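Local coordinates for chitinase (PDB 5GZT), which probably catalyses the random endo-hydrolysis of N-acetyl-beta-D-glucosaminide (1->4)-beta-linkages in chitin and chitodextrins, at residues D194-L199 with F242-L248; L199-Y204 with P238-F242; G247-G251 with V275-I279; L393-N397 with K439-Q443; P523-L527 with N615-G619. All blocks are in the same frame, centred on the assembly; numbering follows the deposited sequence.

Contacts 1 and 2 are two lengths of one antiparallel pair, strands 197-203 and 239-243. They share L199 and F242, and their centres lie 15 Å apart. Contact 2 is nested in the loop that contact 1 closes. Contact 3 starts at G247 and L248, where contact 1 ends, with its centre 10 Å from that of contact 1. It joins the loop before strand 251-261 to strand 264-284, which runs on into the family 18 barrel. Contacts 4 and then 5 follow along the chain. Contact 4 joins two barrel helices, its centre 24 Å or more from the others. Contact 5 is centred 11 Å from contact 3, and Q276 bonds to N616. The series runs from a beta-sandwich-like module into the family 18 TIM barrel.

Contact 1 (D194-L199 with F242-L248); sequences DRQLVL and FTSDKGL
The two segments run antiparallel. V198 and T243 form a non-hydrogen-bonded pair (CA-CA 4.6 Å). L199 and F242 form a hydrogen-bonded pair (CA-CA 4.9 Å), with L199 N to F242 O at 2.8 Å and F242 N to L199 O at 2.6 Å. S244 N donates to L197 O at 3.0 Å. Beyond this both chains leave strand geometry but stay together. R195 (phi/psi 68/41) and G247 (80/31) both have positive phi. G247 N donates to D194 O at 2.8 Å, and L248 N donates to R195 O at 2.9 Å. S244, chi1 p, replaces a backbone acceptor: its OG takes L197 N at 3.0 Å and donates to D245 O at 2.6 Å. R195 (chi1 m, chi2 t, chi3 m) sets one guanidinium face over G247 CA, and its NH1 donates to L248 O at 2.9 Å. D194 OD2 and K246 NZ form a long salt bridge of 3.9 Å, while D194 OD1 is hydrogen-bonded to S646 OG. L197 CB meets L248 CD1 at 3.8 Å. L199 CD1 meets F242 CD2 at 3.9 Å, on the face that packs on strand 210-215. This is the end of an antiparallel strand pair, continued by paired loops, in a two-sheet, sandwich-like beta module.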
# COMPACT_ATOMS: atom_id res chain seq x y z
N ASP B 194 -9.14 -6.21 11.18
CA ASP B 194 -9.70 -7.37 10.49
C ASP B 194 -10.36 -7.04 9.14
O ASP B 194 -10.82 -7.94 8.44
CB ASP B 194 -10.75 -8.06 11.40
CG ASP B 194 -10.11 -8.88 12.54
OD1 ASP B 194 -9.00 -9.46 12.37
OD2 ASP B 194 -10.78 -8.98 13.61
N ARG B 195 -10.43 -5.76 8.80
CA ARG B 195 -10.95 -5.32 7.54
C ARG B 195 -12.46 -5.57 7.42
O ARG B 195 -12.99 -5.95 6.36
CB ARG B 195 -10.08 -5.87 6.39
CG ARG B 195 -8.71 -5.20 6.46
CD ARG B 195 -7.87 -5.61 5.32
NE ARG B 195 -7.51 -7.00 5.54
CZ ARG B 195 -7.75 -8.00 4.74
NH1 ARG B 195 -8.39 -7.84 3.58
NH2 ARG B 195 -7.33 -9.20 5.11
N GLN B 196 -13.14 -5.31 8.53
CA GLN B 196 -14.57 -5.05 8.51
C GLN B 196 -14.90 -3.60 8.29
O GLN B 196 -14.22 -2.71 8.76
CB GLN B 196 -15.22 -5.45 9.81
CG GLN B 196 -15.17 -6.93 10.01
CD GLN B 196 -15.87 -7.30 11.29
OE1 GLN B 196 -15.54 -6.77 12.34
NE2 GLN B 196 -16.84 -8.18 11.20
N LEU B 197 -15.98 -3.41 7.55
CA LEU B 197 -16.61 -2.15 7.35
C LEU B 197 -17.83 -2.06 8.29
O LEU B 197 -18.65 -2.99 8.37
CB LEU B 197 -17.03 -2.04 5.90
CG LEU B 197 -17.55 -0.70 5.43
CD1 LEU B 197 -16.70 0.44 5.91
CD2 LEU B 197 -17.66 -0.65 3.91
N VAL B 198 -17.91 -0.96 9.04
CA VAL B 198 -18.96 -0.74 10.00
C VAL B 198 -19.64 0.55 9.57
O VAL B 198 -18.97 1.58 9.48
CB VAL B 198 -18.42 -0.65 11.45
CG1 VAL B 198 -19.51 -0.25 12.43
CG2 VAL B 198 -17.87 -2.01 11.87
N LEU B 199 -20.95 0.46 9.30
CA LEU B 199 -21.78 1.61 8.90
C LEU B 199 -22.81 1.93 9.95
O LEU B 199 -23.69 1.10 10.21
CB LEU B 199 -22.48 1.31 7.60
CG LEU B 199 -21.52 1.18 6.46
CD1 LEU B 199 -22.17 0.54 5.25
CD2 LEU B 199 -20.95 2.56 6.12
N PHE B 242 -24.55 -1.35 10.57
CA PHE B 242 -24.32 -2.50 9.73
C PHE B 242 -22.85 -2.93 9.88
O PHE B 242 -21.96 -2.08 10.00
CB PHE B 242 -24.67 -2.17 8.29
CG PHE B 242 -24.18 -3.20 7.32
CD1 PHE B 242 -24.86 -4.40 7.18
CD2 PHE B 242 -23.02 -2.98 6.60
CE1 PHE B 242 -24.41 -5.37 6.30
CE2 PHE B 242 -22.56 -3.95 5.73
CZ PHE B 242 -23.25 -5.15 5.58
N THR B 243 -22.60 -4.24 9.86
CA THR B 243 -21.26 -4.76 10.05
C THR B 243 -20.98 -5.86 9.06
O THR B 243 -21.54 -6.93 9.18
CB THR B 243 -21.07 -5.22 11.51
OG1 THR B 243 -21.13 -4.07 12.37
CG2 THR B 243 -19.73 -5.94 11.73
N SER B 244 -20.08 -5.57 8.11
CA SER B 244 -19.70 -6.47 7.02
C SER B 244 -18.97 -7.64 7.54
O SER B 244 -18.61 -7.69 8.70
CB SER B 244 -18.73 -5.77 6.05
OG SER B 244 -17.38 -5.83 6.55
N ASP B 245 -18.68 -8.55 6.64
CA ASP B 245 -17.79 -9.65 6.93
C ASP B 245 -16.37 -9.11 7.04
O ASP B 245 -16.04 -8.06 6.48
CB ASP B 245 -17.78 -10.70 5.82
CG ASP B 245 -19.09 -11.46 5.69
OD1 ASP B 245 -19.73 -11.77 6.72
OD2 ASP B 245 -19.44 -11.77 4.54
N LYS B 246 -15.55 -9.89 7.73
CA LYS B 246 -14.11 -9.62 7.85
C LYS B 246 -13.43 -9.77 6.52
O LYS B 246 -13.91 -10.50 5.64
CB LYS B 246 -13.46 -10.61 8.79
CG LYS B 246 -13.86 -10.31 10.21
CD LYS B 246 -13.43 -11.39 11.18
CE LYS B 246 -13.96 -10.98 12.54
NZ LYS B 246 -13.42 -11.88 13.58
N GLY B 247 -12.29 -9.10 6.39
CA GLY B 247 -11.38 -9.36 5.28
C GLY B 247 -11.76 -8.69 3.97
O GLY B 247 -11.47 -9.23 2.91
N LEU B 248 -12.39 -7.53 4.03
CA LEU B 248 -12.67 -6.78 2.79
C LEU B 248 -11.39 -6.20 2.21
O LEU B 248 -10.48 -5.86 2.95
CB LEU B 248 -13.61 -5.62 3.07
CG LEU B 248 -15.05 -6.04 3.48
CD1 LEU B 248 -15.96 -4.83 3.48
CD2 LEU B 248 -15.58 -7.07 2.53

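Contact 2 (L199-Y204 with P238-F242); sequences LKFNAY and PEVTF
This is a regular antiparallel strand pairing, at the centre of the four-stranded sheet 184-191, 197-203, 239-243, 233-235. The strand axes approach to 4.6 Å with 158° between their directions. L199-F242 and F201-V240 are hydrogen-bonded pairs (CA-CA 4.9 and 5.5 Å). K200-T241 and N202-E239 are non-hydrogen-bonded pairs (CA-CA 4.3 and 4.7 Å). The ladder runs L199 N to F242 O 2.8 Å, F242 N to L199 O 2.6 Å, F201 N to V240 O 3.0 Å, V240 N to F201 O 2.8 Å and A203 N to P238 O 2.9 Å. One face carries L199, F201, V240 and F242. The F201 ring, chi1 p, lies over V240: CG1 of V240 is 3.6 Å from the ring centroid, a CH-pi contact. V240 CG1 also meets A203 CB at 3.8 Å, and L199 CD1 meets F242 CD2 at 3.9 Å. The other face carries K200, N202, E239 and T241. There K200 CG packs on T241 CG2 at 3.4 Å, and K200 NZ stays 4.5 Å from E239 OE1, beyond a salt bridge. The apolar face packs on Y255 and V257 of strand 251-261 and on strand 210-215, the face-to-face sheet packing of a beta-sandwich.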
# COMPACT_ATOMS: atom_id res chain seq x y z
N LEU B 199 -20.95 0.46 9.30
CA LEU B 199 -21.78 1.61 8.90
C LEU B 199 -22.81 1.93 9.95
O LEU B 199 -23.69 1.10 10.21
CB LEU B 199 -22.48 1.31 7.60
CG LEU B 199 -21.52 1.18 6.46
CD1 LEU B 199 -22.17 0.54 5.25
CD2 LEU B 199 -20.95 2.56 6.12
N LYS B 200 -22.70 3.11 10.56
CA LYS B 200 -23.68 3.60 11.51
C LYS B 200 -24.51 4.71 10.91
O LYS B 200 -23.96 5.68 10.34
CB LYS B 200 -23.03 4.13 12.78
CG LYS B 200 -22.41 3.07 13.68
CD LYS B 200 -22.19 3.56 15.11
CE LYS B 200 -21.40 4.86 15.13
NZ LYS B 200 -21.00 5.34 16.49
N PHE B 201 -25.83 4.57 11.11
CA PHE B 201 -26.84 5.55 10.67
C PHE B 201 -28.05 5.57 11.62
O PHE B 201 -28.43 4.54 12.22
CB PHE B 201 -27.29 5.29 9.22
CG PHE B 201 -27.74 3.86 8.93
CD1 PHE B 201 -26.81 2.84 8.74
CD2 PHE B 201 -29.08 3.55 8.76
CE1 PHE B 201 -27.22 1.52 8.43
CE2 PHE B 201 -29.49 2.24 8.45
CZ PHE B 201 -28.57 1.22 8.29
N ASN B 202 -28.62 6.77 11.78
CA ASN B 202 -29.94 6.98 12.42
C ASN B 202 -31.04 6.78 11.36
O ASN B 202 -31.08 7.52 10.37
CB ASN B 202 -30.06 8.37 13.06
CG ASN B 202 -29.24 8.50 14.35
OD1 ASN B 202 -29.25 7.62 15.24
ND2 ASN B 202 -28.54 9.63 14.49
N ALA B 203 -31.90 5.76 11.57
CA ALA B 203 -33.04 5.47 10.66
C ALA B 203 -34.37 5.83 11.33
O ALA B 203 -34.93 5.05 12.11
CB ALA B 203 -33.04 4.00 10.22
N TYR B 204 -34.86 7.03 11.03
CA TYR B 204 -36.19 7.45 11.44
C TYR B 204 -37.21 6.62 10.64
O TYR B 204 -36.98 6.27 9.46
CB TYR B 204 -36.39 8.96 11.23
CG TYR B 204 -35.30 9.84 11.85
CD1 TYR B 204 -34.86 9.62 13.17
CD2 TYR B 204 -34.72 10.89 11.12
CE1 TYR B 204 -33.88 10.42 13.73
CE2 TYR B 204 -33.75 11.68 11.68
CZ TYR B 204 -33.33 11.45 12.98
OH TYR B 204 -32.36 12.24 13.54
N PRO B 238 -33.07 5.40 17.31
CA PRO B 238 -32.83 5.59 15.86
C PRO B 238 -31.53 4.87 15.36
O PRO B 238 -31.42 4.56 14.16
CB PRO B 238 -32.76 7.12 15.70
CG PRO B 238 -32.31 7.63 17.03
CD PRO B 238 -32.72 6.62 18.08
N GLU B 239 -30.58 4.58 16.27
CA GLU B 239 -29.26 4.01 15.93
C GLU B 239 -29.31 2.61 15.28
O GLU B 239 -29.80 1.67 15.89
CB GLU B 239 -28.37 3.96 17.20
CG GLU B 239 -27.64 5.26 17.54
CD GLU B 239 -26.27 5.34 16.90
OE1 GLU B 239 -25.36 4.61 17.35
OE2 GLU B 239 -26.10 6.12 15.93
N VAL B 240 -28.80 2.47 14.06
CA VAL B 240 -28.63 1.13 13.47
C VAL B 240 -27.25 1.06 12.88
O VAL B 240 -26.79 2.02 12.30
CB VAL B 240 -29.72 0.77 12.44
CG1 VAL B 240 -30.08 1.96 11.59
CG2 VAL B 240 -29.32 -0.42 11.56
N THR B 241 -26.60 -0.08 13.04
CA THR B 241 -25.19 -0.25 12.67
C THR B 241 -25.02 -1.52 11.81
O THR B 241 -25.34 -2.62 12.26
CB THR B 241 -24.28 -0.34 13.92
OG1 THR B 241 -24.44 -1.63 14.52
CG2 THR B 241 -24.60 0.75 14.95
N PHE B 242 -24.55 -1.35 10.57
CA PHE B 242 -24.32 -2.50 9.73
C PHE B 242 -22.85 -2.93 9.88
O PHE B 242 -21.96 -2.08 10.00
CB PHE B 242 -24.67 -2.17 8.29
CG PHE B 242 -24.18 -3.20 7.32
CD1 PHE B 242 -24.86 -4.40 7.18
CD2 PHE B 242 -23.02 -2.98 6.60
CE1 PHE B 242 -24.41 -5.37 6.30
CE2 PHE B 242 -22.56 -3.95 5.73
CZ PHE B 242 -23.25 -5.15 5.58

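Contact 3 (G247-G251 with V275-I279); sequences GLAAG and VQGKI
V275, chi1 t, sets its CG1 against the backbone of the loop 247-251: V275 CG1 is 3.5 Å from L248 O and 3.4 Å from A249 O. L248 CB is 4.1 Å from V275 CG1. The contact closes a single antiparallel bridge where the beta module runs into the family 18 TIM barrel. G251 and V275 are its hydrogen-bonded pair, CA-CA 5.2 Å. G251 N donates to V275 O at 3.2 Å, and V275 N donates to G251 O at 2.9 Å. G251 opens strand 251-261, and V275 lies in strand 264-284. The end-to-end directions of 248-251 and 275-278 are 61° apart. Residues 248-250 are extended, with phi near -60 to -70° and psi near 135 to 150°. G251 (125/-147) and G277 (102/15) have backbone angles at which a CB would clash with the preceding carbonyl. G277 sits between the bridge at V275 and the strand residues K278 and I279. At K278 the backbone pairs with A618 and F620. The CA-to-CB bond of Q276 points away from the loop, and its NE2 bonds to N616. L248 and V275 also pack on W253. A250 CB fills the turn, 3.4 Å from both Q276 O and G277 C.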
# COMPACT_ATOMS: atom_id res chain seq x y z
N GLY B 247 -12.29 -9.10 6.39
CA GLY B 247 -11.38 -9.36 5.28
C GLY B 247 -11.76 -8.69 3.97
O GLY B 247 -11.47 -9.23 2.91
N LEU B 248 -12.39 -7.53 4.03
CA LEU B 248 -12.67 -6.78 2.79
C LEU B 248 -11.39 -6.20 2.21
O LEU B 248 -10.48 -5.86 2.95
CB LEU B 248 -13.61 -5.62 3.07
CG LEU B 248 -15.05 -6.04 3.48
CD1 LEU B 248 -15.96 -4.83 3.48
CD2 LEU B 248 -15.58 -7.07 2.53
N ALA B 249 -11.37 -6.02 0.89
CA ALA B 249 -10.23 -5.43 0.20
C ALA B 249 -9.93 -4.06 0.72
O ALA B 249 -10.84 -3.23 0.95
CB ALA B 249 -10.47 -5.35 -1.30
N ALA B 250 -8.63 -3.81 0.92
CA ALA B 250 -8.20 -2.52 1.39
C ALA B 250 -8.53 -1.45 0.37
O ALA B 250 -8.49 -1.71 -0.85
CB ALA B 250 -6.70 -2.52 1.68
N GLY B 251 -8.85 -0.25 0.88
CA GLY B 251 -8.97 0.96 0.08
C GLY B 251 -10.33 1.62 0.26
O GLY B 251 -10.93 1.56 1.35
N VAL B 275 -11.38 1.04 4.14
CA VAL B 275 -11.02 -0.23 4.77
C VAL B 275 -9.48 -0.20 4.99
O VAL B 275 -8.72 0.14 4.06
CB VAL B 275 -11.53 -1.40 3.90
CG1 VAL B 275 -11.00 -2.74 4.36
CG2 VAL B 275 -13.06 -1.44 3.96
N GLN B 276 -9.05 -0.48 6.22
CA GLN B 276 -7.63 -0.48 6.58
C GLN B 276 -6.85 -1.47 5.67
O GLN B 276 -7.43 -2.30 4.99
CB GLN B 276 -7.45 -0.89 8.05
CG GLN B 276 -7.90 0.12 9.08
CD GLN B 276 -7.71 -0.41 10.52
OE1 GLN B 276 -6.95 -1.37 10.75
NE2 GLN B 276 -8.38 0.20 11.48
N GLY B 277 -5.53 -1.38 5.71
CA GLY B 277 -4.68 -2.36 5.04
C GLY B 277 -4.07 -1.94 3.71
O GLY B 277 -3.49 -2.77 3.00
N LYS B 278 -4.09 -0.68 3.38
CA LYS B 278 -3.45 -0.29 2.13
C LYS B 278 -1.90 -0.37 2.25
O LYS B 278 -1.32 -0.04 3.31
CB LYS B 278 -3.80 1.13 1.74
CG LYS B 278 -5.20 1.35 1.21
CD LYS B 278 -5.28 2.75 0.57
CE LYS B 278 -5.33 3.90 1.55
NZ LYS B 278 -6.76 3.99 1.98
N ILE B 279 -1.27 -0.80 1.17
CA ILE B 279 0.20 -0.76 1.05
C ILE B 279 0.52 -0.04 -0.21
O ILE B 279 0.23 -0.53 -1.27
CB ILE B 279 0.83 -2.13 1.09
CG1 ILE B 279 0.51 -2.83 2.42
CG2 ILE B 279 2.35 -1.95 0.94
CD1 ILE B 279 0.86 -4.30 2.41

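Contact 4 (L393-N397 with K439-Q443); sequences LDFMN and KLDAQ
Apolar packing carries this contact between two helices. L393 points at the other helix, chi1 -89°. L393 CG lies 3.9 Å from L440 CD2, and L393 CD2 lies 3.6 Å from K439 O and 4.0 Å from K439 CB. M396, chi1 and chi2 both t, brings SD to 3.6 Å from L440 CD2. L393 and L440 have the closest CA pair, 7.6 Å. The segment axes come no nearer than 12.1 Å and cross at -47°, so only long side chains bridge the gap. Each segment keeps helical bonds, N397 N to L393 O at 2.8 Å and Q443 N to K439 O at 3.0 Å. The segments belong to helices 382-398 and 425-447, which follow barrel strands 362-368 and 403-407. They are neighbours on the outer layer of the family 18 TIM barrel, and L393 and M396 also pack on I404 of strand 403-407. The polar part lies at N397 and Q443. Their CA-to-CB bonds both point toward the other helix, Q443 has chi1 and chi2 t, and the side chains meet at their amide ends. Q443 also touches L393. For charge, the end of K439 leads away from segment 393-397, but its NZ forms a salt bridge with E386, earlier in helix 382-398.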
# COMPACT_ATOMS: atom_id res chain seq x y z
N LEU B 393 -5.93 14.44 -15.70
CA LEU B 393 -6.88 13.41 -16.11
C LEU B 393 -6.49 12.73 -17.41
O LEU B 393 -6.62 11.49 -17.58
CB LEU B 393 -8.35 13.92 -16.09
CG LEU B 393 -9.07 13.74 -14.72
CD1 LEU B 393 -8.65 14.81 -13.71
CD2 LEU B 393 -10.59 13.67 -14.87
N ASP B 394 -5.97 13.50 -18.35
CA ASP B 394 -5.45 12.88 -19.62
C ASP B 394 -4.39 11.81 -19.38
O ASP B 394 -4.44 10.69 -20.01
CB ASP B 394 -4.87 13.96 -20.56
CG ASP B 394 -5.97 14.88 -21.16
OD1 ASP B 394 -7.09 14.37 -21.36
OD2 ASP B 394 -5.73 16.10 -21.35
N PHE B 395 -3.44 12.16 -18.49
CA PHE B 395 -2.36 11.22 -18.12
C PHE B 395 -2.94 9.96 -17.58
O PHE B 395 -2.66 8.82 -18.13
CB PHE B 395 -1.41 11.86 -17.13
CG PHE B 395 -0.07 11.17 -17.05
CD1 PHE B 395 0.05 9.94 -16.40
CD2 PHE B 395 1.05 11.74 -17.65
CE1 PHE B 395 1.28 9.29 -16.35
CE2 PHE B 395 2.28 11.11 -17.55
CZ PHE B 395 2.38 9.87 -16.94
N MET B 396 -3.83 10.14 -16.57
CA MET B 396 -4.51 9.03 -15.89
C MET B 396 -5.20 8.12 -16.88
O MET B 396 -5.02 6.87 -16.87
CB MET B 396 -5.49 9.56 -14.83
CG MET B 396 -6.08 8.50 -13.91
SD MET B 396 -7.44 9.06 -12.86
CE MET B 396 -8.74 8.66 -14.02
N ASN B 397 -6.00 8.76 -17.74
CA ASN B 397 -6.73 8.04 -18.81
C ASN B 397 -5.85 7.46 -19.86
O ASN B 397 -6.11 6.30 -20.30
CB ASN B 397 -7.77 8.96 -19.47
CG ASN B 397 -8.82 9.35 -18.50
OD1 ASN B 397 -9.18 10.53 -18.34
ND2 ASN B 397 -9.29 8.36 -17.77
N LYS B 439 -13.53 16.97 -11.19
CA LYS B 439 -13.38 16.39 -12.51
C LYS B 439 -13.41 14.87 -12.50
O LYS B 439 -13.86 14.22 -13.49
CB LYS B 439 -12.12 16.91 -13.16
CG LYS B 439 -12.08 18.43 -13.31
CD LYS B 439 -11.17 18.79 -14.46
CE LYS B 439 -11.11 20.28 -14.69
NZ LYS B 439 -12.22 20.72 -15.58
N LEU B 440 -12.90 14.27 -11.41
CA LEU B 440 -12.76 12.82 -11.37
C LEU B 440 -14.15 12.28 -11.13
O LEU B 440 -14.54 11.31 -11.75
CB LEU B 440 -11.75 12.30 -10.31
CG LEU B 440 -10.24 12.53 -10.62
CD1 LEU B 440 -9.39 12.43 -9.35
CD2 LEU B 440 -9.80 11.53 -11.65
N ASP B 441 -14.88 12.92 -10.24
CA ASP B 441 -16.30 12.54 -10.02
C ASP B 441 -17.14 12.65 -11.29
O ASP B 441 -17.91 11.71 -11.62
CB ASP B 441 -16.92 13.40 -8.91
CG ASP B 441 -16.37 13.05 -7.53
OD1 ASP B 441 -15.89 11.90 -7.33
OD2 ASP B 441 -16.43 13.92 -6.64
N ALA B 442 -16.95 13.76 -12.02
CA ALA B 442 -17.65 14.01 -13.29
C ALA B 442 -17.42 12.82 -14.17
O ALA B 442 -18.35 12.15 -14.60
CB ALA B 442 -17.11 15.28 -13.94
N GLN B 443 -16.15 12.48 -14.35
CA GLN B 443 -15.83 11.40 -15.26
C GLN B 443 -16.40 10.04 -14.86
O GLN B 443 -16.68 9.17 -15.71
CB GLN B 443 -14.31 11.32 -15.40
CG GLN B 443 -13.86 10.18 -16.29
CD GLN B 443 -12.40 10.25 -16.65
OE1 GLN B 443 -11.80 11.31 -16.68
NE2 GLN B 443 -11.83 9.11 -16.89

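Contact 5 (P523-L527 with N615-G619); sequences PAEKL and NNLAG. With FMT (formic acid), chain G.
The helix 602-614 ends here in a Schellman motif, with N616 at positive phi (47/52) as the C-prime residue. L617 N bonds to I612 O and N616 N to K613 O. The turned chain meets segment 523-527, itself a tight turn: K526 N to P523 O is 2.9 Å and L527 N to A524 O is 2.8 Å. CA atoms pair A524 with L617 (4.9 Å) and E525 with A618 (5.1 Å). A single hydrogen bond joins the two, A618 N to L527 O at 2.9 Å. A618 CB packs against E525 O at 3.3 Å. L617, chi1 m and chi2 t, places CD2 3.7 Å from A524 CB and 4.2 Å from L527 CB. K526 points away, and its NZ holds a formic acid O2 at 2.8 Å, probably from crystallisation, besides T473 and L476 carbonyls. The contact lies at the start of parallel barrel strands 527-532 and 619-623, packed against helix 510-519, with L518 touching A524 and V514 touching L617.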
# COMPACT_ATOMS: atom_id res chain seq x y z
N PRO B 523 -8.51 12.68 10.02
CA PRO B 523 -8.89 11.41 10.56
C PRO B 523 -7.83 10.29 10.42
O PRO B 523 -7.27 10.15 9.34
CB PRO B 523 -10.10 10.98 9.69
CG PRO B 523 -10.56 12.24 9.04
CD PRO B 523 -9.35 13.04 8.88
N ALA B 524 -7.76 9.41 11.40
CA ALA B 524 -6.80 8.27 11.40
C ALA B 524 -6.91 7.46 10.12
O ALA B 524 -5.88 7.24 9.43
CB ALA B 524 -6.98 7.37 12.65
N GLU B 525 -8.16 7.10 9.81
CA GLU B 525 -8.69 6.51 8.58
C GLU B 525 -8.00 6.94 7.26
O GLU B 525 -8.02 6.24 6.25
CB GLU B 525 -10.20 6.91 8.48
CG GLU B 525 -11.06 5.89 7.76
CD GLU B 525 -12.51 5.97 8.18
OE1 GLU B 525 -13.19 4.91 8.35
OE2 GLU B 525 -12.94 7.13 8.35
N LYS B 526 -7.53 8.16 7.25
CA LYS B 526 -7.02 8.78 6.04
C LYS B 526 -5.49 9.04 6.16
O LYS B 526 -4.91 9.87 5.38
CB LYS B 526 -7.77 10.11 5.78
CG LYS B 526 -9.20 9.95 5.28
CD LYS B 526 -9.84 11.25 4.83
CE LYS B 526 -11.05 10.93 3.90
NZ LYS B 526 -11.58 12.20 3.34
N LEU B 527 -4.84 8.42 7.16
CA LEU B 527 -3.40 8.66 7.36
C LEU B 527 -2.61 7.42 7.02
O LEU B 527 -2.77 6.37 7.70
CB LEU B 527 -3.08 9.05 8.77
CG LEU B 527 -3.55 10.47 9.12
CD1 LEU B 527 -3.28 10.61 10.61
CD2 LEU B 527 -2.83 11.56 8.35
N ASN B 615 -3.24 2.13 15.85
CA ASN B 615 -3.96 3.42 15.76
C ASN B 615 -5.02 3.49 14.67
O ASN B 615 -5.44 4.57 14.32
CB ASN B 615 -2.98 4.51 15.62
CG ASN B 615 -2.13 4.61 16.80
OD1 ASN B 615 -2.54 5.21 17.76
ND2 ASN B 615 -0.95 3.96 16.80
N ASN B 616 -5.38 2.34 14.12
CA ASN B 616 -6.33 2.24 13.06
C ASN B 616 -6.08 3.25 11.95
O ASN B 616 -6.99 3.92 11.46
CB ASN B 616 -7.76 2.30 13.64
CG ASN B 616 -8.01 1.13 14.53
OD1 ASN B 616 -8.06 -0.03 14.11
ND2 ASN B 616 -8.12 1.42 15.76
N LEU B 617 -4.83 3.24 11.48
CA LEU B 617 -4.44 4.07 10.33
C LEU B 617 -4.74 3.36 9.04
O LEU B 617 -5.14 2.18 8.99
CB LEU B 617 -2.96 4.51 10.51
CG LEU B 617 -2.66 5.14 11.85
CD1 LEU B 617 -1.19 5.49 12.08
CD2 LEU B 617 -3.45 6.41 12.00
N ALA B 618 -4.61 4.10 7.96
CA ALA B 618 -5.01 3.65 6.60
C ALA B 618 -4.11 2.54 6.03
O ALA B 618 -4.53 1.68 5.18
CB ALA B 618 -5.04 4.88 5.68
N GLY B 619 -2.85 2.56 6.47
CA GLY B 619 -1.89 1.60 5.99
C GLY B 619 -0.45 2.13 5.99
O GLY B 619 -0.13 3.14 6.68
C FMT G . -13.37 11.35 0.41
O1 FMT G . -13.36 12.35 -0.34
O2 FMT G . -13.70 11.38 1.72